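Lipoprotein (Burkholderia cenocepacia, PDB 4QHQ) probably serves as the methionine-binding component of an ABC transporter, a lipoprotein of the NlpA family that holds the amino acid between two lobes. Local coordinates at residues P59-D62 and S63-Q67; A205-D209 and Q210-K214. All coordinates share one frame; numbering follows the deposited sequence.

Interaction 1: residues P59-D62 and S63-Q67. With MET (methionine), chain B.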
loop_
_atom_site.group_PDB
_atom_site.type_symbol
_atom_site.label_atom_id
_atom_site.label_comp_id
_atom_site.label_asym_id
_atom_site.label_seq_id
_atom_site.Cartn_x
_atom_site.Cartn_y
_atom_site.Cartn_z
ATOM N N PRO A 59 -8.743 -3.248 1.312
ATOM C CA PRO A 59 -9.471 -2.678 0.170
ATOM C C PRO A 59 -8.874 -3.132 -1.165
ATOM O O PRO A 59 -9.626 -3.413 -2.104
ATOM C CB PRO A 59 -9.329 -1.167 0.392
ATOM C CG PRO A 59 -9.319 -1.058 1.890
ATOM C CD PRO A 59 -8.438 -2.216 2.321
ATOM N N TYR A 60 -7.558 -3.253 -1.244
ATOM C CA TYR A 60 -6.945 -3.747 -2.475
ATOM C C TYR A 60 -7.339 -5.212 -2.753
ATOM O O TYR A 60 -7.712 -5.555 -3.877
ATOM C CB TYR A 60 -5.420 -3.604 -2.429
ATOM C CG TYR A 60 -4.756 -3.909 -3.746
ATOM C CD1 TYR A 60 -4.331 -5.198 -4.064
ATOM C CD2 TYR A 60 -4.531 -2.907 -4.664
ATOM C CE1 TYR A 60 -3.715 -5.463 -5.281
ATOM C CE2 TYR A 60 -3.924 -3.161 -5.889
ATOM C CZ TYR A 60 -3.516 -4.451 -6.190
ATOM O OH TYR A 60 -2.918 -4.692 -7.400
ATOM N N LEU A 61 -7.257 -6.065 -1.737
ATOM C CA LEU A 61 -7.636 -7.468 -1.890
ATOM C C LEU A 61 -9.101 -7.574 -2.304
ATOM O O LEU A 61 -9.456 -8.367 -3.177
ATOM C CB LEU A 61 -7.393 -8.216 -0.584
ATOM C CG LEU A 61 -7.746 -9.701 -0.564
ATOM C CD1 LEU A 61 -7.078 -10.402 -1.727
ATOM C CD2 LEU A 61 -7.293 -10.287 0.762
ATOM N N ASP A 62 -9.959 -6.765 -1.684
ATOM C CA ASP A 62 -11.386 -6.777 -2.024
ATOM C C ASP A 62 -11.619 -6.417 -3.494
ATOM O O ASP A 62 -12.447 -7.035 -4.175
ATOM C CB ASP A 62 -12.168 -5.795 -1.143
ATOM C CG ASP A 62 -12.344 -6.292 0.282
ATOM O OD1 ASP A 62 -12.061 -7.482 0.543
ATOM O OD2 ASP A 62 -12.766 -5.484 1.137
ATOM N N SER A 63 -10.889 -5.413 -3.970
ATOM C CA SER A 63 -10.971 -4.996 -5.366
ATOM C C SER A 63 -10.528 -6.131 -6.281
ATOM O O SER A 63 -11.172 -6.419 -7.285
ATOM C CB SER A 63 -10.091 -3.768 -5.587
ATOM O OG SER A 63 -10.062 -3.404 -6.955
ATOM N N GLN A 64 -9.427 -6.775 -5.920
ATOM C CA GLN A 64 -8.921 -7.901 -6.704
ATOM C C GLN A 64 -9.896 -9.087 -6.732
ATOM O O GLN A 64 -10.067 -9.750 -7.760
ATOM C CB GLN A 64 -7.573 -8.352 -6.156
ATOM C CG GLN A 64 -6.489 -7.293 -6.238
ATOM C CD GLN A 64 -5.515 -7.574 -7.359
ATOM O OE1 GLN A 64 -4.807 -8.590 -7.342
ATOM N NE2 GLN A 64 -5.469 -6.682 -8.342
ATOM N N VAL A 65 -10.536 -9.352 -5.601
ATOM C CA VAL A 65 -11.539 -10.404 -5.528
ATOM C C VAL A 65 -12.736 -10.046 -6.415
ATOM O O VAL A 65 -13.281 -10.902 -7.113
ATOM C CB VAL A 65 -11.966 -10.661 -4.060
ATOM C CG1 VAL A 65 -13.220 -11.520 -3.999
ATOM C CG2 VAL A 65 -10.812 -11.284 -3.281
ATOM N N LYS A 66 -13.120 -8.774 -6.428
ATOM C CA LYS A 66 -14.250 -8.349 -7.251
ATOM C C LYS A 66 -13.935 -8.506 -8.734
ATOM O O LYS A 66 -14.806 -8.822 -9.541
ATOM C CB LYS A 66 -14.615 -6.895 -6.947
ATOM C CG LYS A 66 -15.768 -6.361 -7.789
ATOM C CD LYS A 66 -15.966 -4.867 -7.578
ATOM C CE LYS A 66 -16.597 -4.567 -6.228
ATOM N NZ LYS A 66 -18.002 -5.056 -6.161
ATOM N N GLN A 67 -12.676 -8.294 -9.088
ATOM C CA GLN A 67 -12.252 -8.370 -10.480
ATOM C C GLN A 67 -11.996 -9.792 -10.979
ATOM O O GLN A 67 -12.289 -10.109 -12.122
ATOM C CB GLN A 67 -10.980 -7.535 -10.675
ATOM C CG GLN A 67 -11.169 -6.038 -10.495
ATOM C CD GLN A 67 -9.841 -5.309 -10.424
ATOM O OE1 GLN A 67 -8.780 -5.937 -10.377
ATOM N NE2 GLN A 67 -9.892 -3.983 -10.417
HETATM N N MET B . 1.988 -1.118 1.046
HETATM C CA MET B . 0.965 -0.420 0.265
HETATM C C MET B . 0.263 0.624 1.105
HETATM O O MET B . -0.023 0.358 2.267
HETATM C CB MET B . -0.042 -1.438 -0.281
HETATM C CG MET B . -1.144 -0.821 -1.163
HETATM S SD MET B . -2.337 -2.053 -1.729
HETATM C CE MET B . -1.331 -3.045 -2.836
HETATM O OXT MET B . -0.002 1.748 0.645
#

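Interaction 2: residues A205-D209 and Q210-K214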
loop_
_atom_site.group_PDB
_atom_site.type_symbol
_atom_site.label_atom_id
_atom_site.label_comp_id
_atom_site.label_asym_id
_atom_site.label_seq_id
_atom_site.Cartn_x
_atom_site.Cartn_y
_atom_site.Cartn_z
ATOM N N ALA A 205 -7.756 -19.480 0.422
ATOM C CA ALA A 205 -8.819 -19.834 1.355
ATOM C C ALA A 205 -8.690 -21.275 1.840
ATOM O O ALA A 205 -8.849 -21.552 3.028
ATOM C CB ALA A 205 -10.176 -19.637 0.705
ATOM N N LYS A 206 -8.392 -22.186 0.916
ATOM C CA LYS A 206 -8.284 -23.602 1.246
ATOM C C LYS A 206 -7.118 -23.902 2.188
ATOM O O LYS A 206 -7.102 -24.955 2.825
ATOM C CB LYS A 206 -8.158 -24.433 -0.030
ATOM N N ASP A 207 -6.158 -22.987 2.280
ATOM C CA ASP A 207 -4.982 -23.193 3.123
ATOM C C ASP A 207 -5.073 -22.473 4.453
ATOM O O ASP A 207 -4.150 -22.555 5.257
ATOM C CB ASP A 207 -3.712 -22.703 2.420
ATOM C CG ASP A 207 -3.263 -23.617 1.301
ATOM O OD1 ASP A 207 -3.815 -24.730 1.158
ATOM O OD2 ASP A 207 -2.329 -23.227 0.573
ATOM N N LYS A 208 -6.165 -21.746 4.678
ATOM C CA LYS A 208 -6.213 -20.781 5.779
ATOM C C LYS A 208 -6.044 -21.420 7.152
ATOM O O LYS A 208 -5.586 -20.769 8.088
ATOM C CB LYS A 208 -7.500 -19.947 5.736
ATOM C CG LYS A 208 -8.762 -20.715 6.081
ATOM C CD LYS A 208 -9.998 -19.868 5.816
ATOM C CE LYS A 208 -11.273 -20.626 6.137
ATOM N NZ LYS A 208 -11.389 -20.933 7.589
ATOM N N ASP A 209 -6.376 -22.703 7.263
ATOM C CA ASP A 209 -6.281 -23.384 8.546
ATOM C C ASP A 209 -5.071 -24.317 8.652
ATOM O O ASP A 209 -4.947 -25.063 9.618
ATOM C CB ASP A 209 -7.576 -24.142 8.843
ATOM C CG ASP A 209 -8.739 -23.210 9.132
ATOM O OD1 ASP A 209 -8.532 -22.199 9.840
ATOM O OD2 ASP A 209 -9.857 -23.485 8.650
ATOM N N GLN A 210 -4.176 -24.264 7.671
ATOM C CA GLN A 210 -2.961 -25.068 7.729
ATOM C C GLN A 210 -2.063 -24.588 8.866
ATOM O O GLN A 210 -1.941 -23.395 9.105
ATOM C CB GLN A 210 -2.220 -25.016 6.394
ATOM C CG GLN A 210 -2.991 -25.657 5.247
ATOM C CD GLN A 210 -3.040 -27.167 5.359
ATOM O OE1 GLN A 210 -3.778 -27.720 6.175
ATOM N NE2 GLN A 210 -2.243 -27.846 4.544
ATOM N N PRO A 211 -1.439 -25.531 9.584
ATOM C CA PRO A 211 -0.585 -25.117 10.706
ATOM C C PRO A 211 0.525 -24.124 10.348
ATOM O O PRO A 211 0.860 -23.286 11.183
ATOM C CB PRO A 211 0.014 -26.438 11.187
ATOM C CG PRO A 211 -1.046 -27.450 10.865
ATOM C CD PRO A 211 -1.681 -26.984 9.577
ATOM N N TRP A 212 1.082 -24.199 9.143
ATOM C CA TRP A 212 2.170 -23.292 8.784
ATOM C C TRP A 212 1.703 -21.844 8.735
ATOM O O TRP A 212 2.502 -20.921 8.924
ATOM C CB TRP A 212 2.848 -23.681 7.466
ATOM C CG TRP A 212 1.969 -23.624 6.253
ATOM C CD1 TRP A 212 1.301 -24.664 5.678
ATOM C CD2 TRP A 212 1.692 -22.471 5.442
ATOM N NE1 TRP A 212 0.611 -24.230 4.570
ATOM C CE2 TRP A 212 0.838 -22.892 4.402
ATOM C CE3 TRP A 212 2.080 -21.130 5.499
ATOM C CZ2 TRP A 212 0.364 -22.013 3.429
ATOM C CZ3 TRP A 212 1.610 -20.266 4.530
ATOM C CH2 TRP A 212 0.760 -20.708 3.513
ATOM N N VAL A 213 0.411 -21.638 8.493
ATOM C CA VAL A 213 -0.098 -20.280 8.355
ATOM C C VAL A 213 0.026 -19.512 9.667
ATOM O O VAL A 213 0.579 -18.417 9.697
ATOM C CB VAL A 213 -1.552 -20.258 7.848
ATOM C CG1 VAL A 213 -2.092 -18.835 7.868
ATOM C CG2 VAL A 213 -1.616 -20.816 6.438
ATOM N N LYS A 214 -0.487 -20.066 10.755
ATOM C CA LYS A 214 -0.369 -19.408 12.049
ATOM C C LYS A 214 1.099 -19.218 12.419
ATOM O O LYS A 214 1.472 -18.198 12.994
ATOM C CB LYS A 214 -1.077 -20.222 13.134
#

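Interaction 1: residues P59-D62 and S63-Q67
Y60 and Q64 meet one turn apart on helix 58-68, which follows strand 52-57 in the periplasmic-binding-protein fold and brings its first turn to the methionine pocket. The backbone bonds are those of a regular alpha helix, each N-H reaching the carbonyl four residues back: S63 to P59, Q64 to Y60, V65 to L61 and K66 to D62. The shortest, V65 N to L61 O, measures 2.8 Å.

Among the polar side chains, the bend of Q64 at chi2 (-104°) brings its amide across the CE1 and OH side of the Y60 ring at a slant, the two planes 22° apart. Q64 CG lies 3.5 Å from Y60 CE1, and Q64 NE2 stands 3.4 Å from Y60 OH, at too poor an angle for a hydrogen bond. The amide oxygen has its bond elsewhere, OE1 accepting from N42 ND2, which would favour this rotation. D62 turns back to Q58, using OD1. The apolar pair is looser, with L61 CD1 4.1 Å from V65 CG2.

Y60 also faces the ligand. With CG anti to the backbone N (chi1 -172°), its ring touches S109 and N110 of helix 108-120 and presents one face to the methionine side chain. CE of the ligand lies 3.6 Å above the plane of the Y60 ring, offset toward the rim, while the ligand's sulfur SD lies 3.5 Å from Y60 CB.

Interaction 2: residues A205-D209 and Q210-K214
V213 sets its methyl CG2 against the carbonyl oxygen of D207, 3.3 Å from D207 O, at the entrance to helix 211-220. After strand 199-204 and a short 3-10 segment, 205-207, a type I beta turn from D207 to Q210 leads into that helix. The close part of the contact gathers round this one oxygen, since Q210 N also donates to D207 O, at 3.0 Å, in the bond that closes the turn. V213 is buried and touches A75 of strand 72-80 as well, so this side of the turn meets the sheet.

Farther out the fit is slacker. D207 OD2 approaches the edge of the W212 indole near its plane, 4.1 Å from W212 CZ2, with carboxylate and ring planes 75° apart; its stronger partner is R204, in a salt bridge. On the exposed outer side K208 NZ forms a salt bridge with D209 OD2, 3.2 Å long, meeting the carboxylate from above its plane.

The chemistry thus divides: a backbone bond closes the turn at the D207 carbonyl, whose oxygen also lies against a buried valine methyl, while the K208-D209 salt bridge, lying on the exposed surface, is probably weakened by water.

How the interactions relate
From the N terminus, the chain first meets interaction 1 on helix 58-68, after strand 52-57, and only much later interaction 2, between strand 199-204 and helix 211-220. The two follow in series, neither nested nor crossed. Interaction 1 closes helical turns; interaction 2 closes the short turn ahead of a helix. Their strands, 52-57 and 199-204, are antiparallel neighbours in the six-stranded sheet, which joins the two elements through the fold. Even so, interactions 1 and 2 do not touch: the centres of interactions 1 and 2 are 20 Å apart and their nearest atoms about 9 Å. Interaction 1 supplies Y60 to the ligand pocket, to which strand 199-204 gives N199; interaction 2 lies at the surface.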